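Side-chain contacts in exosome complex component Rrp42 (Archaeoglobus fulgidus, PDB 3M7N), which probably serves as a non-catalytic subunit of the RNA-degrading exosome and helps to shape the active site of its partner Rrp41: residues Thr213-Thr216 / Val222-Met225; Val187-Val192 / Asp239-Val244; Lys131-Phe136 / Lys164-Arg169. All blocks are in the same frame, centred on the assembly; numbering follows the deposited sequence.

Overall arrangement
Interactions 1 and 2 share one sheet: interaction 1 lies within it, and interaction 2 packs helix 235-253 on it. Their centres are about 11 Å apart. Strands 211-216 and 185-192 are neighbours there, and helix 235-253 follows strand 222-228 in the chain. The two contacts touch: T213 OG1 lies 2.8 Å from T188 OG1, a probable hydrogen bond, and V222 packs on L242. Interaction 3 lies apart, its centre about 28 Å from that of interaction 1 and about 38 Å from that of interaction 2. From nearest atoms to the bound nucleic acid it is about 7 Å for interaction 3, about 10 Å for interaction 1 and about 17 Å for interaction 2.

Interaction 1. Residues Thr213-Thr216 / Val222-Met225; sequences TITT and VVAM
I214 lies alongside M225, and both side chains point the same way from one face of an antiparallel beta hairpin that contains a classic beta bulge. The M225 chain bends at its last torsion, chi3 74°, which turns the methyl CE back onto I214. There CE meets I214 CG1 at 3.4 Å. The other branch of I214 also has a partner: its CG2 packs on V222 CG1 at 4.0 Å. T216 joins I214, V222 and M225 on this face, and helix 235-253 packs against it through S245, A249, L242 and F238. T216 OG1 is hydrogen-bonded to R253 of that helix.

On the other face T215 CB sits 3.9 Å from A224 CB. Beyond the hairpin, V222, A224 and M225 pair with a strand of the neighbouring exonuclease 1 chain, so the sheet continues across the subunit interface. Between the two hairpin strands T215 N gives a hydrogen bond of 2.8 Å to A224 O. At the bulge V223 and A224 both face T215. T215 O accepts V223 N at 2.7 Å with an N-H...O angle of 165°, while its bond from A224 N is weak and less certain.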
loop_
_atom_site.group_PDB
_atom_site.type_symbol
_atom_site.label_atom_id
_atom_site.label_comp_id
_atom_site.label_asym_id
_atom_site.label_seq_id
_atom_site.Cartn_x
_atom_site.Cartn_y
_atom_site.Cartn_z
ATOM N N THR H 213 -14.315 -2.518 28.814
ATOM C CA THR H 213 -13.866 -3.829 29.235
ATOM C C THR H 213 -13.207 -3.738 30.612
ATOM O O THR H 213 -12.353 -2.888 30.840
ATOM C CB THR H 213 -12.833 -4.415 28.236
ATOM O OG1 THR H 213 -13.442 -4.587 26.954
ATOM C CG2 THR H 213 -12.345 -5.746 28.723
ATOM N N ILE H 214 -13.606 -4.614 31.528
ATOM C CA ILE H 214 -12.969 -4.701 32.836
ATOM C C ILE H 214 -12.534 -6.137 33.068
ATOM O O ILE H 214 -13.335 -7.063 32.910
ATOM C CB ILE H 214 -13.919 -4.260 33.984
ATOM C CG1 ILE H 214 -14.250 -2.782 33.847
ATOM C CG2 ILE H 214 -13.255 -4.488 35.357
ATOM C CD1 ILE H 214 -15.463 -2.366 34.590
ATOM N N THR H 215 -11.275 -6.318 33.444
ATOM C CA THR H 215 -10.751 -7.638 33.746
ATOM C C THR H 215 -10.370 -7.800 35.214
ATOM O O THR H 215 -9.708 -6.948 35.803
ATOM C CB THR H 215 -9.528 -7.958 32.874
ATOM O OG1 THR H 215 -9.830 -7.622 31.513
ATOM C CG2 THR H 215 -9.130 -9.447 32.993
ATOM N N THR H 216 -10.766 -8.921 35.800
ATOM C CA THR H 216 -10.420 -9.186 37.183
ATOM C C THR H 216 -9.654 -10.491 37.344
ATOM O O THR H 216 -9.683 -11.365 36.469
ATOM C CB THR H 216 -11.670 -9.243 38.059
ATOM O OG1 THR H 216 -12.486 -10.328 37.618
ATOM C CG2 THR H 216 -12.465 -7.953 37.953
ATOM N N VAL H 222 -9.348 -5.743 40.188
ATOM C CA VAL H 222 -9.349 -5.315 38.810
ATOM C C VAL H 222 -7.891 -5.326 38.361
ATOM O O VAL H 222 -7.006 -4.827 39.065
ATOM C CB VAL H 222 -9.956 -3.916 38.646
ATOM C CG1 VAL H 222 -9.886 -3.469 37.196
ATOM C CG2 VAL H 222 -11.416 -3.907 39.144
ATOM N N VAL H 223 -7.650 -5.903 37.189
ATOM C CA VAL H 223 -6.297 -6.192 36.735
ATOM C C VAL H 223 -6.026 -5.521 35.375
ATOM O O VAL H 223 -4.876 -5.264 35.000
ATOM C CB VAL H 223 -6.072 -7.744 36.745
ATOM C CG1 VAL H 223 -5.601 -8.276 35.420
ATOM C CG2 VAL H 223 -5.147 -8.166 37.907
ATOM N N ALA H 224 -7.095 -5.195 34.655
ATOM C CA ALA H 224 -6.965 -4.460 33.401
ATOM C C ALA H 224 -8.288 -3.799 33.112
ATOM O O ALA H 224 -9.336 -4.338 33.446
ATOM C CB ALA H 224 -6.593 -5.401 32.263
ATOM N N MET H 225 -8.259 -2.621 32.520
ATOM C CA MET H 225 -9.491 -2.027 32.031
ATOM C C MET H 225 -9.193 -1.272 30.751
ATOM O O MET H 225 -8.086 -0.765 30.550
ATOM C CB MET H 225 -10.118 -1.072 33.048
ATOM C CG MET H 225 -10.437 -1.662 34.421
ATOM S SD MET H 225 -10.904 -0.365 35.607
ATOM C CE MET H 225 -12.502 -0.032 34.978
#

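Interaction 2. Residues Val187-Val192 / Asp239-Val244; sequences VTSLIV and DELLDV
No flat group takes part where S189 and I191 meet L241: aliphatic branches and one hydroxyl do the touching. L241, on helix 235-253, points at strand 185-192 of the sheet it packs on, a helix-on-sheet packing in the second domain of the RNase PH fold. Its CG stands anti to the backbone N, chi1 -170°, and this carries the two methyls toward the strand.

L241 CD2 touches both strand residues; CD1 meets S189 alone. CD2 reaches I191 CD1 at 3.7 Å, the two side chains meeting tip to tip. The same L241 CD2 also rests against S189 CB at 3.7 Å. The second methyl, L241 CD1, lies 3.6 Å from S189 OG. S189 and I191 are two residues apart on the strand, and L241 bridges them. Y196 of strand 195-198 also touches L241, and L237, one turn earlier on the helix, packs on I191.

All three touching residues are buried, and no hydrogen bond crosses between strand and helix here. Across this contact the S189 hydroxyl meets methyl carbons of L241. The contact therefore rests on shape and apolar burial, with no directional bond to fix the helix on the strand.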
loop_
_atom_site.group_PDB
_atom_site.type_symbol
_atom_site.label_atom_id
_atom_site.label_comp_id
_atom_site.label_asym_id
_atom_site.label_seq_id
_atom_site.Cartn_x
_atom_site.Cartn_y
_atom_site.Cartn_z
ATOM N N VAL H 187 -14.735 -8.764 31.127
ATOM C CA VAL H 187 -16.153 -8.514 30.893
ATOM C C VAL H 187 -16.322 -7.228 30.109
ATOM O O VAL H 187 -15.921 -6.150 30.554
ATOM C CB VAL H 187 -16.951 -8.372 32.217
ATOM C CG1 VAL H 187 -18.413 -7.993 31.934
ATOM C CG2 VAL H 187 -16.860 -9.651 33.039
ATOM N N THR H 188 -16.976 -7.337 28.964
ATOM C CA THR H 188 -17.050 -6.239 28.022
ATOM C C THR H 188 -18.474 -5.803 27.820
ATOM O O THR H 188 -19.345 -6.616 27.517
ATOM C CB THR H 188 -16.431 -6.648 26.645
ATOM O OG1 THR H 188 -15.028 -6.873 26.816
ATOM C CG2 THR H 188 -16.675 -5.576 25.589
ATOM N N SER H 189 -18.712 -4.503 27.965
ATOM C CA SER H 189 -20.053 -3.998 27.766
ATOM C C SER H 189 -20.150 -2.982 26.631
ATOM O O SER H 189 -19.263 -2.148 26.428
ATOM C CB SER H 189 -20.607 -3.405 29.078
ATOM O OG SER H 189 -20.574 -4.359 30.122
ATOM N N LEU H 190 -21.246 -3.069 25.895
ATOM C CA LEU H 190 -21.610 -2.044 24.947
ATOM C C LEU H 190 -22.219 -0.864 25.737
ATOM O O LEU H 190 -23.156 -1.052 26.526
ATOM C CB LEU H 190 -22.637 -2.635 23.982
ATOM C CG LEU H 190 -22.891 -2.063 22.593
ATOM C CD1 LEU H 190 -24.370 -2.201 22.239
ATOM C CD2 LEU H 190 -22.445 -0.645 22.496
ATOM N N ILE H 191 -21.707 0.349 25.539
ATOM C CA ILE H 191 -22.303 1.507 26.199
ATOM C C ILE H 191 -23.180 2.288 25.225
ATOM O O ILE H 191 -22.699 2.801 24.226
ATOM C CB ILE H 191 -21.234 2.459 26.784
ATOM C CG1 ILE H 191 -20.185 1.678 27.586
ATOM C CG2 ILE H 191 -21.885 3.532 27.626
ATOM C CD1 ILE H 191 -20.750 0.875 28.753
ATOM N N VAL H 192 -24.477 2.355 25.504
ATOM C CA VAL H 192 -25.364 3.174 24.702
ATOM C C VAL H 192 -26.004 4.265 25.555
ATOM O O VAL H 192 -26.952 4.000 26.302
ATOM C CB VAL H 192 -26.485 2.350 24.047
ATOM C CG1 VAL H 192 -27.297 3.235 23.101
ATOM C CG2 VAL H 192 -25.928 1.128 23.316
ATOM N N ASP H 239 -19.326 3.530 37.600
ATOM C CA ASP H 239 -19.331 2.978 38.966
ATOM C C ASP H 239 -20.237 1.761 39.100
ATOM O O ASP H 239 -19.848 0.733 39.658
ATOM C CB ASP H 239 -19.734 4.045 39.987
ATOM C CG ASP H 239 -18.671 5.122 40.134
ATOM O OD1 ASP H 239 -17.483 4.759 40.023
ATOM O OD2 ASP H 239 -19.018 6.315 40.317
ATOM N N GLU H 240 -21.447 1.895 38.575
ATOM C CA GLU H 240 -22.397 0.819 38.600
ATOM C C GLU H 240 -21.851 -0.373 37.809
ATOM O O GLU H 240 -21.914 -1.515 38.276
ATOM C CB GLU H 240 -23.731 1.298 38.040
ATOM C CG GLU H 240 -24.818 0.233 38.053
ATOM C CD GLU H 240 -26.043 0.648 37.253
ATOM O OE1 GLU H 240 -26.865 -0.237 36.905
ATOM O OE2 GLU H 240 -26.166 1.863 36.973
ATOM N N LEU H 241 -21.282 -0.100 36.634
ATOM C CA LEU H 241 -20.775 -1.159 35.758
ATOM C C LEU H 241 -19.518 -1.819 36.312
ATOM O O LEU H 241 -19.259 -2.984 36.064
ATOM C CB LEU H 241 -20.500 -0.621 34.347
ATOM C CG LEU H 241 -20.195 -1.656 33.256
ATOM C CD1 LEU H 241 -21.263 -2.765 33.240
ATOM C CD2 LEU H 241 -20.088 -0.984 31.882
ATOM N N LEU H 242 -18.728 -1.066 37.057
ATOM C CA LEU H 242 -17.576 -1.639 37.738
ATOM C C LEU H 242 -18.031 -2.835 38.580
ATOM O O LEU H 242 -17.421 -3.921 38.526
ATOM C CB LEU H 242 -16.939 -0.577 38.645
ATOM C CG LEU H 242 -15.450 -0.559 38.987
ATOM C CD1 LEU H 242 -15.294 -0.161 40.422
ATOM C CD2 LEU H 242 -14.722 -1.870 38.725
ATOM N N ASP H 243 -19.107 -2.630 39.356
ATOM C CA ASP H 243 -19.612 -3.661 40.275
ATOM C C ASP H 243 -20.230 -4.826 39.535
ATOM O O ASP H 243 -19.890 -5.993 39.779
ATOM C CB ASP H 243 -20.603 -3.072 41.306
ATOM C CG ASP H 243 -19.914 -2.118 42.301
ATOM O OD1 ASP H 243 -18.749 -2.378 42.682
ATOM O OD2 ASP H 243 -20.524 -1.095 42.677
ATOM N N VAL H 244 -21.132 -4.510 38.619
ATOM C CA VAL H 244 -21.758 -5.524 37.789
ATOM C C VAL H 244 -20.704 -6.434 37.150
ATOM O O VAL H 244 -20.871 -7.658 37.132
ATOM C CB VAL H 244 -22.667 -4.863 36.723
ATOM C CG1 VAL H 244 -22.969 -5.828 35.575
ATOM C CG2 VAL H 244 -23.958 -4.352 37.362
#

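Interaction 3. Residues Lys131-Phe136 / Lys164-Arg169; sequences KVWIVF and KVPAER
This is a buried aromatic contact in which W133, on a strand of the first domain of the RNase PH fold, packs its indole against the bend at V165-A167. The chain reaches that bend after helix 148-161. W133 points toward it, and the six-membered part of the ring does most of the touching.

V165 lies over one face of the indole. Its CG1 stands anti to the backbone N, chi1 -174°, and this branch makes a CH-pi contact. CG1 is 3.9 Å from the centroid of the six-membered ring and 27° off the ring normal. The nearest ring atom to V165 CG1 is W133 CZ2, at 3.5 Å.

P166 CD comes over the same face as V165 CG1, at its rim, 3.5 Å from W133 CH2. P166 O and A167 CA instead meet the edge, near the ring plane. P166 O is also 3.5 Å from W133 CH2, and A167 CA is 4.0 Å from W133 CZ2. P166 is the centre of an inverse gamma turn, closed by a weak bond from A167 N to V165 O at 3.1 Å. The turn brings the proline ring, its carbonyl and A167 to the indole together. A leucine in place of W133 would probably leave V165 CG1 and P166 CD without the aromatic face they lie over and open a gap beside A167.

Other parts of the chain complete the surroundings of W133: P66 of strand 56-67, Y176 of strand 176-177, and I126 and L172 in loops. Y176 also touches V165. Strand 131-141 lies between strands 56-67 and 78-84 in the main sheet, and W133 is backbone-bonded to V78. Its indole thus ties this sheet to the short, weakly bonded strand pair 164-165 and 176-177.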
loop_
_atom_site.group_PDB
_atom_site.type_symbol
_atom_site.label_atom_id
_atom_site.label_comp_id
_atom_site.label_asym_id
_atom_site.label_seq_id
_atom_site.Cartn_x
_atom_site.Cartn_y
_atom_site.Cartn_z
ATOM N N LYS H 131 18.899 -19.417 28.471
ATOM C CA LYS H 131 17.734 -20.123 27.948
ATOM C C LYS H 131 16.506 -19.952 28.830
ATOM O O LYS H 131 16.547 -20.220 30.034
ATOM C CB LYS H 131 18.032 -21.617 27.772
ATOM C CG LYS H 131 17.896 -22.117 26.342
ATOM C CD LYS H 131 18.081 -23.635 26.253
ATOM C CE LYS H 131 17.935 -24.137 24.812
ATOM N NZ LYS H 131 17.781 -25.624 24.730
ATOM N N VAL H 132 15.408 -19.525 28.213
ATOM C CA VAL H 132 14.148 -19.336 28.919
ATOM C C VAL H 132 12.963 -19.708 28.023
ATOM O O VAL H 132 13.016 -19.533 26.804
ATOM C CB VAL H 132 14.021 -17.884 29.419
ATOM C CG1 VAL H 132 13.118 -17.054 28.507
ATOM C CG2 VAL H 132 13.532 -17.870 30.848
ATOM N N TRP H 133 11.899 -20.240 28.614
ATOM C CA TRP H 133 10.742 -20.627 27.821
ATOM C C TRP H 133 10.017 -19.417 27.259
ATOM O O TRP H 133 9.890 -18.385 27.917
ATOM C CB TRP H 133 9.768 -21.448 28.642
ATOM C CG TRP H 133 10.182 -22.856 28.812
ATOM C CD1 TRP H 133 10.641 -23.438 29.952
ATOM C CD2 TRP H 133 10.163 -23.884 27.816
ATOM N NE1 TRP H 133 10.913 -24.763 29.731
ATOM C CE2 TRP H 133 10.628 -25.065 28.424
ATOM C CE3 TRP H 133 9.795 -23.922 26.465
ATOM C CZ2 TRP H 133 10.742 -26.270 27.735
ATOM C CZ3 TRP H 133 9.906 -25.124 25.781
ATOM C CH2 TRP H 133 10.373 -26.279 26.418
ATOM N N ILE H 134 9.552 -19.550 26.025
ATOM C CA ILE H 134 8.743 -18.520 25.404
ATOM C C ILE H 134 7.363 -19.078 25.118
ATOM O O ILE H 134 7.236 -20.111 24.480
ATOM C CB ILE H 134 9.376 -18.060 24.103
ATOM C CG1 ILE H 134 10.760 -17.478 24.395
ATOM C CG2 ILE H 134 8.464 -17.057 23.411
ATOM C CD1 ILE H 134 11.560 -17.197 23.171
ATOM N N VAL H 135 6.332 -18.412 25.618
ATOM C CA VAL H 135 4.958 -18.878 25.430
ATOM C C VAL H 135 4.236 -18.041 24.373
ATOM O O VAL H 135 3.994 -16.853 24.581
ATOM C CB VAL H 135 4.191 -18.821 26.754
ATOM C CG1 VAL H 135 2.829 -19.436 26.604
ATOM C CG2 VAL H 135 4.992 -19.528 27.845
ATOM N N PHE H 136 3.920 -18.656 23.233
ATOM C CA PHE H 136 3.163 -17.992 22.179
ATOM C C PHE H 136 1.695 -18.251 22.357
ATOM O O PHE H 136 1.252 -19.404 22.313
ATOM C CB PHE H 136 3.589 -18.473 20.784
ATOM C CG PHE H 136 4.951 -17.977 20.359
ATOM C CD1 PHE H 136 6.059 -18.807 20.419
ATOM C CD2 PHE H 136 5.122 -16.684 19.910
ATOM C CE1 PHE H 136 7.305 -18.350 20.037
ATOM C CE2 PHE H 136 6.373 -16.228 19.517
ATOM C CZ PHE H 136 7.457 -17.056 19.588
ATOM N N LYS H 164 0.945 -28.061 28.207
ATOM C CA LYS H 164 1.927 -29.024 28.679
ATOM C C LYS H 164 3.284 -28.585 28.170
ATOM O O LYS H 164 3.503 -28.504 26.955
ATOM C CB LYS H 164 1.586 -30.422 28.164
ATOM C CG LYS H 164 2.690 -31.451 28.393
ATOM C CD LYS H 164 2.406 -32.773 27.653
ATOM C CE LYS H 164 1.418 -33.639 28.427
ATOM N NZ LYS H 164 1.188 -34.958 27.780
ATOM N N VAL H 165 4.185 -28.264 29.090
ATOM C CA VAL H 165 5.514 -27.817 28.696
ATOM C C VAL H 165 6.226 -28.930 27.937
ATOM O O VAL H 165 6.231 -30.076 28.371
ATOM C CB VAL H 165 6.357 -27.352 29.897
ATOM C CG1 VAL H 165 7.672 -26.774 29.411
ATOM C CG2 VAL H 165 5.599 -26.306 30.694
ATOM N N PRO H 166 6.807 -28.601 26.781
ATOM C CA PRO H 166 7.411 -29.646 25.953
ATOM C C PRO H 166 8.882 -29.819 26.296
ATOM O O PRO H 166 9.732 -29.565 25.445
ATOM C CB PRO H 166 7.292 -29.069 24.539
ATOM C CG PRO H 166 7.134 -27.551 24.732
ATOM C CD PRO H 166 7.024 -27.267 26.209
ATOM N N ALA H 167 9.196 -30.222 27.522
ATOM C CA ALA H 167 10.602 -30.278 27.911
ATOM C C ALA H 167 11.323 -31.412 27.179
ATOM O O ALA H 167 12.435 -31.234 26.689
ATOM C CB ALA H 167 10.749 -30.408 29.426
ATOM N N GLU H 168 10.672 -32.567 27.092
ATOM C CA GLU H 168 11.262 -33.734 26.447
ATOM C C GLU H 168 11.693 -33.434 25.032
ATOM O O GLU H 168 12.858 -33.592 24.687
ATOM C CB GLU H 168 10.272 -34.885 26.433
ATOM C CG GLU H 168 9.920 -35.350 27.818
ATOM C CD GLU H 168 8.617 -36.088 27.841
ATOM O OE1 GLU H 168 8.232 -36.617 26.772
ATOM O OE2 GLU H 168 7.979 -36.132 28.919
ATOM N N ARG H 169 10.746 -33.001 24.212
ATOM C CA ARG H 169 11.045 -32.663 22.837
ATOM C C ARG H 169 12.327 -31.870 22.766
ATOM O O ARG H 169 13.082 -31.994 21.807
ATOM C CB ARG H 169 9.926 -31.831 22.217
ATOM C CG ARG H 169 10.300 -31.324 20.832
ATOM C CD ARG H 169 9.456 -30.147 20.381
ATOM N NE ARG H 169 8.046 -30.336 20.694
ATOM C CZ ARG H 169 7.079 -29.533 20.267
ATOM N NH1 ARG H 169 5.826 -29.779 20.617
ATOM N NH2 ARG H 169 7.366 -28.487 19.491
#